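Local coordinates for choline binding protein PCPA (Streptococcus pneumoniae, PDB 4CP6) that is a pneumococcal choline-binding protein and vaccine antigen, probably displayed at the cell surface, with a leucine-rich repeat region of unestablished function, at residues V76-F81 with I107-F112; E295-P300 with L315-L320; L320-N325 with K341-G346. All coordinates share one frame; numbering follows the deposited sequence.

Contact 1. Residues V76-F81 with I107-F112; sequences VASQAF and IQKKGF
With chi1 at -64°, Ser78 OG stands anti to its own carbonyl carbon and reaches Lys109 O, 2.8 Å away, in the carbonyl plane and on a lone pair. The phenyl groups of Phe81 and Phe112 leave the backbone alike, CG anti to the carbonyl carbon in both, and lie side by side pointing the same way. Their planes meet obliquely at 31°, and Phe81 CB sits 3.7 Å from Phe112 CD2. The Val76 and Phe112 side chains cross at about a right angle, Val76 CG1 3.9 Å from Phe112 CE1. Both segments make a type II turn, Ala77-Ala80 and Gln108-Gly111, and backbone bonds join these successive coils: Gln108 N to Val76 O (2.9 Å), Phe81 N to Gly111 O (2.8 Å), and Gln79 N to Lys110 O, where the donor stands above the carbonyl plane. Gly111 suits its place because a CB there would clash with Ile107 CG2. Phe112 also stacks on Phe136, which continues the buried aromatic packing. At the surface Gln79 NE2 and Lys110 NZ share a water, while Gln79 OE1 bonds Tyr84. The phenyl rings and Val76 thus pack inside, consistent with a leucine-rich repeat interior, while the Ser78 hydroxyl satisfies a turn carbonyl.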
ATOM      1  N   VAL A  76      20.881 -14.140   5.237  1.00 12.17           N
ATOM      2  CA  VAL A  76      21.394 -12.780   5.239  1.00 11.38           C
ATOM      3  C   VAL A  76      20.836 -12.149   6.524  1.00 13.83           C
ATOM      4  O   VAL A  76      19.603 -12.053   6.685  1.00 12.89           O
ATOM      5  CB  VAL A  76      21.002 -11.974   3.990  1.00 12.34           C
ATOM      6  CG1 VAL A  76      21.405 -10.515   4.145  1.00 12.25           C
ATOM      7  CG2 VAL A  76      21.643 -12.583   2.735  1.00 12.09           C
ATOM      8  N   ALA A  77      21.732 -11.748   7.449  1.00 12.98           N
ATOM      9  CA  ALA A  77      21.287 -11.174   8.711  1.00 12.19           C
ATOM     10  C   ALA A  77      20.656  -9.797   8.528  1.00 13.15           C
ATOM     11  O   ALA A  77      20.996  -9.064   7.595  1.00 12.48           O
ATOM     12  CB  ALA A  77      22.464 -11.058   9.663  1.00 13.53           C
ATOM     13  N   SER A  78      19.812  -9.382   9.495  1.00 12.01           N
ATOM     14  CA  SER A  78      19.271  -8.042   9.466  1.00 11.67           C
ATOM     15  C   SER A  78      20.436  -7.035   9.381  1.00 14.46           C
ATOM     16  O   SER A  78      21.465  -7.192  10.073  1.00 13.69           O
ATOM     17  CB  SER A  78      18.483  -7.752  10.733  1.00 15.29           C
ATOM     18  OG  SER A  78      17.377  -8.632  10.770  1.00 17.04           O
ATOM     19  N   GLN A  79      20.275  -5.987   8.554  1.00 13.70           N
ATOM     20  CA  GLN A  79      21.249  -4.911   8.342  1.00 14.06           C
ATOM     21  C   GLN A  79      22.519  -5.344   7.620  1.00 13.89           C
ATOM     22  O   GLN A  79      23.309  -4.471   7.291  1.00 14.38           O
ATOM     23  CB  GLN A  79      21.647  -4.228   9.689  1.00 15.80           C
ATOM     24  CG  GLN A  79      20.481  -3.882  10.634  1.00 16.95           C
ATOM     25  CD  GLN A  79      19.553  -2.818  10.104  1.00 21.74           C
ATOM     26  OE1 GLN A  79      19.897  -2.041   9.202  1.00 23.02           O
ATOM     27  NE2 GLN A  79      18.333  -2.799  10.600  1.00 20.31           N
ATOM     28  N   ALA A  80      22.717  -6.647   7.322  1.00 13.07           N
ATOM     29  CA  ALA A  80      24.018  -7.064   6.761  1.00 12.71           C
ATOM     30  C   ALA A  80      24.434  -6.314   5.514  1.00 16.26           C
ATOM     31  O   ALA A  80      25.599  -5.898   5.398  1.00 15.39           O
ATOM     32  CB  ALA A  80      24.034  -8.560   6.505  1.00 12.90           C
ATOM     33  N   PHE A  81      23.501  -6.136   4.573  1.00 12.71           N
ATOM     34  CA  PHE A  81      23.812  -5.421   3.348  1.00 12.39           C
ATOM     35  C   PHE A  81      22.989  -4.145   3.240  1.00 14.35           C
ATOM     36  O   PHE A  81      22.608  -3.696   2.151  1.00 13.86           O
ATOM     37  CB  PHE A  81      23.739  -6.330   2.120  1.00 14.33           C
ATOM     38  CG  PHE A  81      24.752  -7.440   2.241  1.00 13.16           C
ATOM     39  CD1 PHE A  81      26.128  -7.169   2.164  1.00 15.82           C
ATOM     40  CD2 PHE A  81      24.354  -8.742   2.483  1.00 14.13           C
ATOM     41  CE1 PHE A  81      27.069  -8.185   2.314  1.00 16.80           C
ATOM     42  CE2 PHE A  81      25.304  -9.760   2.653  1.00 16.15           C
ATOM     43  CZ  PHE A  81      26.658  -9.474   2.572  1.00 14.69           C
ATOM     44  N   ILE A 107      16.296 -14.150   3.908  1.00 12.31           N
ATOM     45  CA  ILE A 107      16.795 -12.781   4.008  1.00 10.80           C
ATOM     46  C   ILE A 107      16.028 -12.199   5.188  1.00 11.91           C
ATOM     47  O   ILE A 107      14.794 -12.078   5.141  1.00 12.05           O
ATOM     48  CB  ILE A 107      16.622 -11.958   2.721  1.00 12.73           C
ATOM     49  CG1 ILE A 107      17.528 -12.537   1.599  1.00 12.47           C
ATOM     50  CG2 ILE A 107      16.980 -10.479   3.026  1.00 12.31           C
ATOM     51  CD1 ILE A 107      17.192 -12.021   0.156  1.00 14.85           C
ATOM     52  N   GLN A 108      16.721 -11.943   6.284  1.00 11.14           N
ATOM     53  CA  GLN A 108      16.118 -11.397   7.495  1.00 11.19           C
ATOM     54  C   GLN A 108      15.634  -9.959   7.288  1.00 11.71           C
ATOM     55  O   GLN A 108      15.965  -9.304   6.289  1.00 11.88           O
ATOM     56  CB  GLN A 108      17.118 -11.456   8.656  1.00 12.92           C
ATOM     57  CG  GLN A 108      17.404 -12.893   9.100  1.00 13.20           C
ATOM     58  CD  GLN A 108      18.516 -13.004  10.115  1.00 16.75           C
ATOM     59  OE1 GLN A 108      19.149 -14.087  10.280  1.00 17.31           O
ATOM     60  NE2 GLN A 108      18.794 -11.914  10.799  1.00 12.12           N
ATOM     61  N   LYS A 109      14.864  -9.452   8.263  1.00 11.18           N
ATOM     62  CA  LYS A 109      14.310  -8.098   8.155  1.00 11.57           C
ATOM     63  C   LYS A 109      15.405  -7.079   7.903  1.00 11.20           C
ATOM     64  O   LYS A 109      16.479  -7.156   8.519  1.00 10.97           O
ATOM     65  CB  LYS A 109      13.496  -7.691   9.401  1.00 14.71           C
ATOM     66  CG  LYS A 109      14.223  -7.832  10.715  1.00 19.72           C
ATOM     67  CD  LYS A 109      13.284  -7.559  11.888  1.00 27.12           C
ATOM     68  CE  LYS A 109      14.094  -7.506  13.156  1.00 31.05           C
ATOM     69  NZ  LYS A 109      13.313  -6.938  14.288  1.00 39.68           N
ATOM     70  N   LYS A 110      15.173  -6.159   6.965  1.00 10.70           N
ATOM     71  CA  LYS A 110      16.144  -5.101   6.656  1.00 10.42           C
ATOM     72  C   LYS A 110      17.506  -5.649   6.229  1.00 12.82           C
ATOM     73  O   LYS A 110      18.512  -4.929   6.326  1.00 12.00           O
ATOM     74  CB  LYS A 110      16.261  -4.129   7.851  1.00 12.75           C
ATOM     75  CG  LYS A 110      14.974  -3.315   8.005  1.00 13.88           C
ATOM     76  CD  LYS A 110      15.073  -2.204   8.995  1.00 21.66           C
ATOM     77  CE  LYS A 110      13.838  -1.352   8.825  1.00 16.98           C
ATOM     78  NZ  LYS A 110      13.932  -0.117   9.666  1.00 31.59           N
ATOM     79  N   GLY A 111      17.549  -6.865   5.663  1.00 11.07           N
ATOM     80  CA  GLY A 111      18.847  -7.401   5.225  1.00 11.76           C
ATOM     81  C   GLY A 111      19.528  -6.539   4.179  1.00 12.66           C
ATOM     82  O   GLY A 111      20.764  -6.503   4.128  1.00 12.47           O
ATOM     83  N   PHE A 112      18.752  -5.834   3.327  1.00 10.95           N
ATOM     84  CA  PHE A 112      19.260  -4.980   2.253  1.00 10.54           C
ATOM     85  C   PHE A 112      18.608  -3.603   2.325  1.00 12.22           C
ATOM     86  O   PHE A 112      18.423  -2.943   1.300  1.00 11.83           O
ATOM     87  CB  PHE A 112      19.003  -5.624   0.879  1.00 11.34           C
ATOM     88  CG  PHE A 112      19.752  -6.912   0.622  1.00 11.57           C
ATOM     89  CD1 PHE A 112      19.260  -8.129   1.081  1.00 12.61           C
ATOM     90  CD2 PHE A 112      20.922  -6.915  -0.127  1.00 12.70           C
ATOM     91  CE1 PHE A 112      19.916  -9.327   0.782  1.00 13.84           C
ATOM     92  CE2 PHE A 112      21.598  -8.096  -0.386  1.00 14.11           C
ATOM     93  CZ  PHE A 112      21.104  -9.296   0.074  1.00 12.06           C
TER
HETATM   94  O   HOH W   1      16.729  -0.386  11.221  1.00 41.04           O

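Contact 2. Residues E295-P300 with L315-L320; sequences EEISLP and LELKEL
The backbones of 295-299 and 316-320 run in nearly the same direction, 24° apart, closest where Glu295 and Leu317 lie with CA atoms 4.1 Å apart and spreading to 7.2 Å between the CA atoms of Ile297 and Leu320. These are successive coils of the leucine-rich repeat solenoid, at a point where its strands part. At the close end Lys318 N donates an almost straight bond to Glu295 O (3.0 Å, 174° at the hydrogen). Where the strands diverge a water takes over, accepting from Ile297 N and donating to Glu319 O, so the two polar backbone atoms are bridged although they do not pair directly. Beneath this seam the apolar side chains close the gap. Ile297 CG2 meets Leu320 CD2 at 3.6 Å, the side chains crossing obliquely, and Leu299 CD1 approaches the same methyl from farther along. Leu317 CD1 lies 3.6 Å from Glu295 O. Branched aliphatic residues fit here because they reach inward to Phe311, which Ile297, Leu317 and Leu320 all touch. On the outer side Glu295 and Lys318 extend side by side, and OE1 and NZ form a long salt bridge of 4.0 Å. A second water lies within hydrogen-bonding distance of Glu295 OE2 and Glu316 OE1, and may not donate to both at once; Glu316 OE1 is also salt-bridged to Lys339. The two nearby acidic groups would be expected to repel, and the water with the lysines probably eases that repulsion, leaving a charged, hydrated rim over a leucine-rich interior.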
ATOM      1  N   GLU A 295     -14.313  13.148 -11.328  1.00 11.72           N
ATOM      2  CA  GLU A 295     -15.273  14.257 -11.380  1.00 12.57           C
ATOM      3  C   GLU A 295     -16.607  13.845 -10.821  1.00 13.40           C
ATOM      4  O   GLU A 295     -17.335  14.660 -10.246  1.00 12.88           O
ATOM      5  CB  GLU A 295     -15.471  14.714 -12.834  1.00 14.61           C
ATOM      6  CG  GLU A 295     -14.236  15.381 -13.418  1.00 16.00           C
ATOM      7  CD  GLU A 295     -14.332  15.770 -14.880  1.00 21.17           C
ATOM      8  OE1 GLU A 295     -15.392  15.510 -15.494  1.00 26.26           O
ATOM      9  OE2 GLU A 295     -13.318  16.266 -15.428  1.00 20.94           O
ATOM     10  N   GLU A 296     -16.973  12.577 -11.067  1.00 12.80           N
ATOM     11  CA  GLU A 296     -18.258  12.062 -10.664  1.00 13.35           C
ATOM     12  C   GLU A 296     -18.160  10.633 -10.199  1.00 13.21           C
ATOM     13  O   GLU A 296     -17.424   9.842 -10.761  1.00 14.13           O
ATOM     14  CB  GLU A 296     -19.316  12.198 -11.777  1.00 16.61           C
ATOM     15  CG  GLU A 296     -18.860  11.890 -13.176  1.00 31.82           C
ATOM     16  CD  GLU A 296     -19.900  12.239 -14.225  1.00 53.32           C
ATOM     17  OE1 GLU A 296     -21.058  11.775 -14.102  1.00 35.28           O
ATOM     18  OE2 GLU A 296     -19.548  12.963 -15.183  1.00 48.37           O
ATOM     19  N   ILE A 297     -18.891  10.335  -9.134  1.00 12.85           N
ATOM     20  CA  ILE A 297     -18.957   8.995  -8.579  1.00 13.10           C
ATOM     21  C   ILE A 297     -20.381   8.656  -8.242  1.00 16.57           C
ATOM     22  O   ILE A 297     -21.058   9.465  -7.601  1.00 18.50           O
ATOM     23  CB  ILE A 297     -17.993   8.821  -7.394  1.00 15.08           C
ATOM     24  CG1 ILE A 297     -17.974   7.333  -6.939  1.00 15.00           C
ATOM     25  CG2 ILE A 297     -18.350   9.772  -6.229  1.00 16.62           C
ATOM     26  CD1 ILE A 297     -16.968   7.061  -5.973  1.00 15.63           C
ATOM     27  N   SER A 298     -20.870   7.484  -8.678  1.00 12.05           N
ATOM     28  CA  SER A 298     -22.225   7.072  -8.345  0.50 11.56           C
ATOM     29  C   SER A 298     -22.138   6.104  -7.157  1.00 14.29           C
ATOM     30  O   SER A 298     -21.452   5.073  -7.266  1.00 16.20           O
ATOM     31  CB  SER A 298     -22.892   6.396  -9.539  0.50 12.73           C
ATOM     32  OG  SER A 298     -24.192   5.966  -9.185  0.50 13.78           O
ATOM     33  N   LEU A 299     -22.796   6.430  -6.041  1.00 11.33           N
ATOM     34  CA  LEU A 299     -22.782   5.607  -4.831  1.00 11.53           C
ATOM     35  C   LEU A 299     -24.118   4.896  -4.713  1.00 13.11           C
ATOM     36  O   LEU A 299     -25.169   5.526  -4.843  1.00 12.95           O
ATOM     37  CB  LEU A 299     -22.562   6.490  -3.602  1.00 12.28           C
ATOM     38  CG  LEU A 299     -21.250   7.317  -3.617  1.00 14.02           C
ATOM     39  CD1 LEU A 299     -21.193   8.229  -2.389  1.00 14.83           C
ATOM     40  CD2 LEU A 299     -20.021   6.404  -3.677  1.00 13.49           C
ATOM     41  N   PRO A 300     -24.091   3.582  -4.438  1.00 11.05           N
ATOM     42  CA  PRO A 300     -25.326   2.786  -4.501  1.00 10.10           C
ATOM     43  C   PRO A 300     -26.191   2.760  -3.250  1.00 12.03           C
ATOM     44  O   PRO A 300     -25.726   3.056  -2.156  1.00 12.07           O
ATOM     45  CB  PRO A 300     -24.800   1.378  -4.818  1.00 11.53           C
ATOM     46  CG  PRO A 300     -23.458   1.345  -4.079  1.00 12.57           C
ATOM     47  CD  PRO A 300     -22.897   2.721  -4.314  1.00 11.08           C
ATOM     48  N   LEU A 315      -9.202  16.418  -6.369  1.00 12.19           N
ATOM     49  CA  LEU A 315      -9.067  17.779  -6.906  1.00 12.61           C
ATOM     50  C   LEU A 315     -10.145  18.190  -7.900  1.00 14.20           C
ATOM     51  O   LEU A 315     -10.387  19.403  -8.043  1.00 14.61           O
ATOM     52  CB  LEU A 315      -7.684  17.971  -7.520  1.00 13.22           C
ATOM     53  CG  LEU A 315      -6.468  17.711  -6.630  1.00 16.22           C
ATOM     54  CD1 LEU A 315      -5.170  18.052  -7.380  1.00 16.41           C
ATOM     55  CD2 LEU A 315      -6.539  18.507  -5.313  1.00 19.22           C
ATOM     56  N   GLU A 316     -10.806  17.219  -8.561  1.00 11.87           N
ATOM     57  CA  GLU A 316     -11.822  17.529  -9.557  1.00 11.77           C
ATOM     58  C   GLU A 316     -13.223  17.074  -9.225  1.00 12.81           C
ATOM     59  O   GLU A 316     -14.132  17.216 -10.045  1.00 13.17           O
ATOM     60  CB  GLU A 316     -11.414  16.960 -10.929  1.00 13.03           C
ATOM     61  CG  GLU A 316     -10.162  17.586 -11.506  1.00 15.41           C
ATOM     62  CD  GLU A 316     -10.236  19.034 -11.954  1.00 21.56           C
ATOM     63  OE1 GLU A 316     -11.339  19.527 -12.270  1.00 25.10           O
ATOM     64  OE2 GLU A 316      -9.159  19.663 -12.008  1.00 23.18           O
ATOM     65  N   LEU A 317     -13.437  16.483  -8.018  1.00 10.94           N
ATOM     66  CA  LEU A 317     -14.765  15.957  -7.708  1.00 11.47           C
ATOM     67  C   LEU A 317     -15.787  17.057  -7.597  1.00 12.83           C
ATOM     68  O   LEU A 317     -15.618  17.953  -6.771  1.00 12.11           O
ATOM     69  CB  LEU A 317     -14.667  15.104  -6.440  1.00 11.82           C
ATOM     70  CG  LEU A 317     -15.925  14.416  -5.952  1.00 13.70           C
ATOM     71  CD1 LEU A 317     -16.426  13.416  -6.949  1.00 12.74           C
ATOM     72  CD2 LEU A 317     -15.651  13.769  -4.606  1.00 14.89           C
ATOM     73  N   LYS A 318     -16.864  16.999  -8.392  1.00 11.88           N
ATOM     74  CA  LYS A 318     -17.806  18.120  -8.456  1.00 12.29           C
ATOM     75  C   LYS A 318     -18.975  18.060  -7.507  1.00 14.23           C
ATOM     76  O   LYS A 318     -19.511  19.111  -7.144  1.00 13.62           O
ATOM     77  CB  LYS A 318     -18.354  18.268  -9.890  1.00 14.97           C
ATOM     78  CG  LYS A 318     -17.268  18.424 -10.960  1.00 20.28           C
ATOM     79  CD  LYS A 318     -17.881  18.431 -12.378  1.00 26.36           C
ATOM     80  CE  LYS A 318     -16.830  18.662 -13.444  1.00 34.91           C
ATOM     81  NZ  LYS A 318     -17.425  18.864 -14.790  1.00 51.34           N
ATOM     82  N   GLU A 319     -19.402  16.852  -7.128  1.00 13.73           N
ATOM     83  CA  GLU A 319     -20.584  16.667  -6.290  1.00 15.01           C
ATOM     84  C   GLU A 319     -20.462  15.336  -5.624  1.00 15.71           C
ATOM     85  O   GLU A 319     -19.756  14.454  -6.132  1.00 14.49           O
ATOM     86  CB  GLU A 319     -21.849  16.663  -7.195  1.00 17.98           C
ATOM     87  CG  GLU A 319     -23.178  16.539  -6.469  1.00 31.30           C
ATOM     88  CD  GLU A 319     -24.427  16.594  -7.329  1.00 48.89           C
ATOM     89  OE1 GLU A 319     -24.298  16.633  -8.573  1.00 45.88           O
ATOM     90  OE2 GLU A 319     -25.539  16.594  -6.752  1.00 34.25           O
ATOM     91  N   LEU A 320     -21.163  15.173  -4.489  1.00 13.33           N
ATOM     92  CA  LEU A 320     -21.248  13.886  -3.822  1.00 13.25           C
ATOM     93  C   LEU A 320     -22.649  13.724  -3.332  1.00 12.87           C
ATOM     94  O   LEU A 320     -23.173  14.620  -2.651  1.00 12.38           O
ATOM     95  CB  LEU A 320     -20.297  13.768  -2.621  1.00 13.60           C
ATOM     96  CG  LEU A 320     -18.938  13.180  -2.852  1.00 19.40           C
ATOM     97  CD1 LEU A 320     -18.059  13.339  -1.619  1.00 19.94           C
ATOM     98  CD2 LEU A 320     -19.041  11.702  -3.272  1.00 21.38           C
TER
HETATM   99  O   HOH W   2     -12.860  18.826 -14.439  1.00 44.09           O
HETATM  100  O   HOH W   3     -20.409  12.583  -8.094  1.00 14.56           O

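Contact 3. Residues L320-N325 with K341-G346; sequences LILPDN and KSLTIG
Leu320-Leu322 and Ser342-Ile345 are neighbouring parallel strands at the edge of a five-stranded sheet, strands of successive coils of the leucine-rich repeat solenoid, their axes 4.8 Å apart and only 7° from parallel. Three backbone bonds fix the register: Leu320 N to Ser342 O, Thr344 N to Leu320 O (2.9 Å) and Leu322 N to Thr344 O (2.8 Å). Leu320, Leu322, Leu343 and Ile345 share the inner face, while Ile321 and Thr344 share the other. In Leu343, CG is anti to the backbone N (chi1 169°) and chi2 of 73° then sets CD1 between the two leucines opposite, 3.8 Å from Leu320 CB and 4.0 Å from Leu322 CG. Met334, touched by all three leucines, covers this cluster. On the outer face a water bonds to Ser342 OG and Thr344 OG1, with a weak bond to Leu320 O; short hydroxyls let the water sit close to the strand and reach both residues. At the end of the pair Asp324 OD1 lies 3.4 Å from Gly346 CA. Gly346 fits because a CB there would run into Leu322 O, Pro323 O and Asp324 CA. The contact therefore divides its chemistry by face: leucine and isoleucine methyls bury together inside, hydroxyls bind water outside, and Asp324 OD1 accepts a hydrogen bond from Asn347 N just beyond the strand.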
ATOM      1  N   LEU A 320     -21.163  15.173  -4.489  1.00 13.33           N
ATOM      2  CA  LEU A 320     -21.248  13.886  -3.822  1.00 13.25           C
ATOM      3  C   LEU A 320     -22.649  13.724  -3.332  1.00 12.87           C
ATOM      4  O   LEU A 320     -23.173  14.620  -2.651  1.00 12.38           O
ATOM      5  CB  LEU A 320     -20.297  13.768  -2.621  1.00 13.60           C
ATOM      6  CG  LEU A 320     -18.938  13.180  -2.852  1.00 19.40           C
ATOM      7  CD1 LEU A 320     -18.059  13.339  -1.619  1.00 19.94           C
ATOM      8  CD2 LEU A 320     -19.041  11.702  -3.272  1.00 21.38           C
ATOM      9  N   ILE A 321     -23.270  12.601  -3.676  1.00 11.66           N
ATOM     10  CA  ILE A 321     -24.569  12.250  -3.181  1.00 12.61           C
ATOM     11  C   ILE A 321     -24.406  11.027  -2.290  1.00 15.12           C
ATOM     12  O   ILE A 321     -24.206   9.917  -2.802  1.00 16.12           O
ATOM     13  CB  ILE A 321     -25.570  12.008  -4.320  1.00 15.70           C
ATOM     14  CG1 ILE A 321     -25.688  13.284  -5.196  1.00 16.42           C
ATOM     15  CG2 ILE A 321     -26.921  11.546  -3.749  1.00 17.74           C
ATOM     16  CD1 ILE A 321     -26.360  13.032  -6.552  1.00 25.62           C
ATOM     17  N   LEU A 322     -24.458  11.214  -0.976  1.00 12.81           N
ATOM     18  CA  LEU A 322     -24.350  10.093  -0.041  1.00 11.43           C
ATOM     19  C   LEU A 322     -25.707   9.384  -0.020  1.00 14.83           C
ATOM     20  O   LEU A 322     -26.753  10.019   0.169  1.00 15.15           O
ATOM     21  CB  LEU A 322     -23.961  10.564   1.359  1.00 12.22           C
ATOM     22  CG  LEU A 322     -22.629  11.333   1.465  1.00 13.54           C
ATOM     23  CD1 LEU A 322     -22.432  11.866   2.889  1.00 14.09           C
ATOM     24  CD2 LEU A 322     -21.427  10.454   1.025  1.00 13.88           C
ATOM     25  N   PRO A 323     -25.704   8.079  -0.293  1.00 11.06           N
ATOM     26  CA  PRO A 323     -26.972   7.358  -0.430  1.00 10.81           C
ATOM     27  C   PRO A 323     -27.727   7.217   0.857  1.00 13.12           C
ATOM     28  O   PRO A 323     -27.231   7.524   1.954  1.00 13.76           O
ATOM     29  CB  PRO A 323     -26.579   6.026  -1.083  1.00 12.68           C
ATOM     30  CG  PRO A 323     -25.144   5.835  -0.700  1.00 14.96           C
ATOM     31  CD  PRO A 323     -24.540   7.226  -0.594  1.00 11.63           C
ATOM     32  N   ASP A 324     -28.983   6.797   0.718  1.00 12.89           N
ATOM     33  CA  ASP A 324     -29.932   6.910   1.804  1.00 13.80           C
ATOM     34  C   ASP A 324     -29.696   6.084   3.041  1.00 16.29           C
ATOM     35  O   ASP A 324     -30.249   6.414   4.091  1.00 15.66           O
ATOM     36  CB  ASP A 324     -31.356   6.619   1.284  1.00 16.48           C
ATOM     37  CG  ASP A 324     -31.850   7.610   0.230  1.00 20.66           C
ATOM     38  OD1 ASP A 324     -31.416   8.787   0.255  1.00 20.51           O
ATOM     39  OD2 ASP A 324     -32.667   7.203  -0.641  1.00 19.37           O
ATOM     40  N   ASN A 325     -28.895   5.011   2.930  1.00 14.42           N
ATOM     41  CA  ASN A 325     -28.773   4.018   3.981  1.00 14.42           C
ATOM     42  C   ASN A 325     -27.366   3.842   4.572  1.00 15.12           C
ATOM     43  O   ASN A 325     -27.106   2.825   5.219  1.00 15.73           O
ATOM     44  CB  ASN A 325     -29.285   2.667   3.411  1.00 19.16           C
ATOM     45  CG  ASN A 325     -30.579   2.787   2.620  1.00 33.73           C
ATOM     46  OD1 ASN A 325     -31.601   3.199   3.178  1.00 22.73           O
ATOM     47  ND2 ASN A 325     -30.553   2.515   1.288  1.00 21.51           N
ATOM     48  N   LYS A 341     -18.929  21.217  -5.388  1.00 12.86           N
ATOM     49  CA  LYS A 341     -19.917  22.288  -5.369  1.00 12.80           C
ATOM     50  C   LYS A 341     -21.105  21.971  -4.483  1.00 14.05           C
ATOM     51  O   LYS A 341     -21.726  22.869  -3.899  1.00 13.11           O
ATOM     52  CB  LYS A 341     -20.406  22.525  -6.820  1.00 14.66           C
ATOM     53  CG  LYS A 341     -19.337  23.066  -7.754  1.00 25.24           C
ATOM     54  CD  LYS A 341     -19.882  23.323  -9.173  1.00 37.99           C
ATOM     55  CE  LYS A 341     -19.901  22.071 -10.028  1.00 48.12           C
ATOM     56  NZ  LYS A 341     -19.949  22.388 -11.481  1.00 59.28           N
ATOM     57  N   SER A 342     -21.432  20.680  -4.358  1.00 12.45           N
ATOM     58  CA  SER A 342     -22.610  20.291  -3.631  1.00 12.31           C
ATOM     59  C   SER A 342     -22.418  18.956  -2.948  1.00 13.04           C
ATOM     60  O   SER A 342     -21.790  18.061  -3.528  1.00 13.04           O
ATOM     61  CB  SER A 342     -23.773  20.168  -4.619  1.00 15.17           C
ATOM     62  OG  SER A 342     -25.001  19.873  -3.979  1.00 20.45           O
ATOM     63  N   LEU A 343     -23.027  18.807  -1.771  1.00 11.23           N
ATOM     64  CA  LEU A 343     -23.066  17.549  -1.033  1.00 10.54           C
ATOM     65  C   LEU A 343     -24.518  17.265  -0.662  1.00 11.81           C
ATOM     66  O   LEU A 343     -25.203  18.168  -0.144  1.00 11.44           O
ATOM     67  CB  LEU A 343     -22.177  17.627   0.235  1.00 10.36           C
ATOM     68  CG  LEU A 343     -22.366  16.470   1.207  1.00 12.83           C
ATOM     69  CD1 LEU A 343     -21.737  15.191   0.630  1.00 13.63           C
ATOM     70  CD2 LEU A 343     -21.729  16.784   2.567  1.00 12.56           C
ATOM     71  N   THR A 344     -25.002  16.036  -0.904  1.00 11.03           N
ATOM     72  CA  THR A 344     -26.325  15.629  -0.463  1.00 11.77           C
ATOM     73  C   THR A 344     -26.176  14.485   0.520  1.00 13.66           C
ATOM     74  O   THR A 344     -25.385  13.568   0.267  1.00 12.12           O
ATOM     75  CB  THR A 344     -27.236  15.235  -1.640  1.00 15.66           C
ATOM     76  OG1 THR A 344     -27.427  16.402  -2.446  1.00 15.41           O
ATOM     77  CG2 THR A 344     -28.585  14.683  -1.174  1.00 16.66           C
ATOM     78  N   ILE A 345     -26.897  14.556   1.634  1.00 11.89           N
ATOM     79  CA  ILE A 345     -26.846  13.543   2.672  1.00 11.52           C
ATOM     80  C   ILE A 345     -28.200  12.844   2.629  1.00 15.53           C
ATOM     81  O   ILE A 345     -29.235  13.463   2.905  1.00 14.59           O
ATOM     82  CB  ILE A 345     -26.545  14.174   4.053  1.00 12.51           C
ATOM     83  CG1 ILE A 345     -25.321  15.118   3.976  1.00 13.36           C
ATOM     84  CG2 ILE A 345     -26.348  13.088   5.109  1.00 13.56           C
ATOM     85  CD1 ILE A 345     -24.934  15.808   5.297  1.00 14.45           C
ATOM     86  N   GLY A 346     -28.162  11.543   2.326  1.00 14.27           N
ATOM     87  CA  GLY A 346     -29.337  10.698   2.122  1.00 15.66           C
ATOM     88  C   GLY A 346     -30.336  10.605   3.257  1.00 16.17           C
ATOM     89  O   GLY A 346     -30.066  10.972   4.401  1.00 14.78           O
TER
HETATM   90  O   HOH W   4     -25.165  17.103  -4.099  1.00 21.29           O

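Overall arrangement
Contacts 2 and 3 are consecutive steps of one solenoid. Their centres lie 10 Å apart, they share Leu320, and strand 319-322 serves both, facing strand 296-298 across a water-bridged divergence and strand 342-345 through regular pairing. Lys318 O and Lys341 N, 2.8 Å apart, probably hydrogen-bond and extend the pairing of contact 3 back to the residues that contact 2 uses, while Leu299 CD1 packs 3.5 Å from Ile321 O. Contact 1 belongs to the other half of the chain, across its centre, with contact centres about 45 and 50 Å away from those of contacts 2 and 3. There successive coils are joined by a short parallel bridge, type II turns and a pair of phenylalanines.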